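PDB 4RR5: malonyl CoA-acyl carrier protein transacylase, which transfers the malonyl group from malonyl-CoA to the holo acyl carrier protein, supplying malonyl-ACP for fatty acid biosynthesis. Local coordinates for residues 4-9 / 266-271. Sequence-based numbering, arbitrary orientation.
Sequences AWVFPG and KVLTGL
The planar peptide linking Phe7 to Pro8 presents one face to Leu268, whose CD1 methyl stands almost directly above it. CD1 lies 3.5 Å from Phe7 C and equally far from Phe7 O, and 3.6 Å from Pro8 N, which places it over the middle of the amide and not at an edge. The proline ring offers the same face: Leu268 CG sits 4.1 Å from Pro8 CA, nearly along the ring normal there, and 4.2 Å from Pro8 CB. The Phe7 side chain leaves on the other side of its peptide, toward Glu67 and Val262.

Val6 closes the strand side of this surface. Its CG2 meets Leu268 CD1 at 3.8 Å, the two side chains running at a slant to each other, while Trp244 touches both. Leu268 reaches this far because its CD1 branch is extended from CA (chi2 -170°), and it accounts for about half of the 168 Å² buried. One leucine thus packs on a peptide face, with apolar contacts to Val6 and Pro8, and its backbone is tied down separately: the Glu261 carboxylate accepts Leu268 N and Thr269 N at the helix start, and Tyr259 OH bonds Leu268 O.

Helix 267-273 therefore packs near the C-terminal end of strand 3-7, in the parallel sheet of the FabD acyltransferase fold. Gly9 begins the glycine-rich loop after the strand, which in FabD relatives contributes to the oxyanion hole. The side chain of Leu268 is about 9 Å from that of Ser88, the probable nucleophile, in its likely nucleophile elbow.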
ATOM      1  N   ALA A   4     -11.745  10.550  -3.155  1.00 31.54           N
ATOM      2  CA  ALA A   4     -10.831   9.663  -2.438  1.00 30.57           C
ATOM      3  C   ALA A   4      -9.374   9.840  -2.911  1.00 28.09           C
ATOM      4  O   ALA A   4      -9.114   9.962  -4.116  1.00 26.48           O
ATOM      5  CB  ALA A   4     -11.266   8.234  -2.623  1.00 26.09           C
ATOM      6  N   TRP A   5      -8.432   9.881  -1.969  1.00 23.84           N
ATOM      7  CA  TRP A   5      -7.012   9.749  -2.307  1.00 22.74           C
ATOM      8  C   TRP A   5      -6.565   8.372  -1.876  1.00 22.30           C
ATOM      9  O   TRP A   5      -6.705   8.023  -0.707  1.00 26.22           O
ATOM     10  CB  TRP A   5      -6.138  10.796  -1.627  1.00 22.97           C
ATOM     11  CG  TRP A   5      -6.406  12.215  -2.001  1.00 24.55           C
ATOM     12  CD1 TRP A   5      -7.322  12.678  -2.905  1.00 26.73           C
ATOM     13  CD2 TRP A   5      -5.759  13.372  -1.461  1.00 24.84           C
ATOM     14  NE1 TRP A   5      -7.281  14.051  -2.961  1.00 26.60           N
ATOM     15  CE2 TRP A   5      -6.334  14.501  -2.078  1.00 27.87           C
ATOM     16  CE3 TRP A   5      -4.742  13.563  -0.522  1.00 25.08           C
ATOM     17  CZ2 TRP A   5      -5.924  15.802  -1.784  1.00 26.45           C
ATOM     18  CZ3 TRP A   5      -4.339  14.854  -0.230  1.00 23.55           C
ATOM     19  CH2 TRP A   5      -4.930  15.954  -0.857  1.00 25.50           C
ATOM     20  N   VAL A   6      -6.056   7.581  -2.815  1.00 22.83           N
ATOM     21  CA  VAL A   6      -5.588   6.237  -2.496  1.00 24.84           C
ATOM     22  C   VAL A   6      -4.098   6.104  -2.801  1.00 19.93           C
ATOM     23  O   VAL A   6      -3.615   6.612  -3.815  1.00 21.20           O
ATOM     24  CB  VAL A   6      -6.397   5.151  -3.255  1.00 22.09           C
ATOM     25  CG1 VAL A   6      -7.847   5.228  -2.866  1.00 20.63           C
ATOM     26  CG2 VAL A   6      -6.249   5.297  -4.760  1.00 20.07           C
ATOM     27  N   PHE A   7      -3.382   5.420  -1.912  1.00 18.63           N
ATOM     28  CA  PHE A   7      -1.923   5.363  -1.977  1.00 20.77           C
ATOM     29  C   PHE A   7      -1.372   3.977  -2.355  1.00 19.75           C
ATOM     30  O   PHE A   7      -1.633   2.982  -1.686  1.00 20.21           O
ATOM     31  CB  PHE A   7      -1.350   5.849  -0.643  1.00 17.64           C
ATOM     32  CG  PHE A   7      -1.679   7.301  -0.349  1.00 18.89           C
ATOM     33  CD1 PHE A   7      -2.915   7.657   0.207  1.00 25.70           C
ATOM     34  CD2 PHE A   7      -0.784   8.312  -0.669  1.00 18.84           C
ATOM     35  CE1 PHE A   7      -3.244   9.005   0.457  1.00 21.54           C
ATOM     36  CE2 PHE A   7      -1.095   9.664  -0.423  1.00 20.42           C
ATOM     37  CZ  PHE A   7      -2.326  10.011   0.136  1.00 20.30           C
ATOM     38  N   PRO A   8      -0.609   3.909  -3.454  1.00 18.12           N
ATOM     39  CA  PRO A   8      -0.112   2.607  -3.903  1.00 20.30           C
ATOM     40  C   PRO A   8       1.018   2.049  -3.031  1.00 23.43           C
ATOM     41  O   PRO A   8       1.753   2.791  -2.382  1.00 24.90           O
ATOM     42  CB  PRO A   8       0.382   2.902  -5.321  1.00 18.02           C
ATOM     43  CG  PRO A   8       0.786   4.337  -5.270  1.00 23.16           C
ATOM     44  CD  PRO A   8      -0.218   4.998  -4.370  1.00 20.57           C
ATOM     45  N   GLY A   9       1.156   0.733  -3.008  1.00 19.61           N
ATOM     46  CA  GLY A   9       2.208   0.135  -2.218  1.00 21.80           C
ATOM     47  C   GLY A   9       3.257  -0.537  -3.081  1.00 21.66           C
ATOM     48  O   GLY A   9       3.503  -0.118  -4.211  1.00 16.94           O
ATOM     49  N   LYS A 266       0.056   3.082 -12.172  1.00 27.88           N
ATOM     50  CA  LYS A 266      -1.381   3.145 -12.426  1.00 27.89           C
ATOM     51  C   LYS A 266      -2.114   1.925 -11.854  1.00 29.44           C
ATOM     52  O   LYS A 266      -3.207   1.583 -12.310  1.00 31.12           O
ATOM     53  CB  LYS A 266      -1.645   3.257 -13.929  1.00 27.45           C
ATOM     54  CG  LYS A 266      -1.307   4.617 -14.530  1.00 29.35           C
ATOM     55  CD  LYS A 266      -1.853   4.756 -15.945  1.00 33.95           C
ATOM     56  CE  LYS A 266      -1.138   5.862 -16.749  1.00 44.91           C
ATOM     57  NZ  LYS A 266      -1.379   7.260 -16.233  1.00 46.11           N
ATOM     58  N   VAL A 267      -1.520   1.275 -10.855  1.00 27.30           N
ATOM     59  CA  VAL A 267      -2.045   0.012 -10.337  1.00 24.22           C
ATOM     60  C   VAL A 267      -3.426   0.124  -9.669  1.00 27.62           C
ATOM     61  O   VAL A 267      -4.303  -0.708  -9.893  1.00 26.55           O
ATOM     62  CB  VAL A 267      -1.077  -0.620  -9.314  1.00 26.51           C
ATOM     63  CG1 VAL A 267      -1.648  -1.944  -8.800  1.00 21.84           C
ATOM     64  CG2 VAL A 267       0.306  -0.822  -9.922  1.00 18.62           C
ATOM     65  N   LEU A 268      -3.621   1.152  -8.856  1.00 26.68           N
ATOM     66  CA  LEU A 268      -4.824   1.240  -8.048  1.00 25.87           C
ATOM     67  C   LEU A 268      -5.994   1.816  -8.836  1.00 30.76           C
ATOM     68  O   LEU A 268      -7.157   1.561  -8.509  1.00 33.91           O
ATOM     69  CB  LEU A 268      -4.571   2.074  -6.787  1.00 21.72           C
ATOM     70  CG  LEU A 268      -3.585   1.559  -5.727  1.00 21.78           C
ATOM     71  CD1 LEU A 268      -3.722   2.429  -4.501  1.00 20.85           C
ATOM     72  CD2 LEU A 268      -3.812   0.095  -5.362  1.00 18.38           C
ATOM     73  N   THR A 269      -5.700   2.601  -9.867  1.00 33.01           N
ATOM     74  CA  THR A 269      -6.757   3.057 -10.773  1.00 33.54           C
ATOM     75  C   THR A 269      -7.061   1.954 -11.789  1.00 32.47           C
ATOM     76  O   THR A 269      -8.201   1.798 -12.216  1.00 32.65           O
ATOM     77  CB  THR A 269      -6.383   4.347 -11.530  1.00 26.88           C
ATOM     78  OG1 THR A 269      -5.102   4.182 -12.143  1.00 24.72           O
ATOM     79  CG2 THR A 269      -6.373   5.553 -10.600  1.00 25.47           C
ATOM     80  N   GLY A 270      -6.029   1.209 -12.179  1.00 32.21           N
ATOM     81  CA  GLY A 270      -6.200   0.026 -13.005  1.00 29.87           C
ATOM     82  C   GLY A 270      -7.171  -0.946 -12.352  1.00 36.72           C
ATOM     83  O   GLY A 270      -8.111  -1.429 -12.996  1.00 40.53           O
ATOM     84  N   LEU A 271      -6.954  -1.221 -11.066  1.00 32.74           N
ATOM     85  CA  LEU A 271      -7.864  -2.058 -10.294  1.00 29.21           C
ATOM     86  C   LEU A 271      -9.259  -1.447 -10.277  1.00 35.38           C
ATOM     87  O   LEU A 271     -10.246  -2.136 -10.520  1.00 35.33           O
ATOM     88  CB  LEU A 271      -7.350  -2.253  -8.863  1.00 27.91           C
ATOM     89  CG  LEU A 271      -6.115  -3.146  -8.739  1.00 28.01           C
ATOM     90  CD1 LEU A 271      -5.595  -3.168  -7.330  1.00 22.77           C
ATOM     91  CD2 LEU A 271      -6.454  -4.542  -9.194  1.00 32.47           C
TER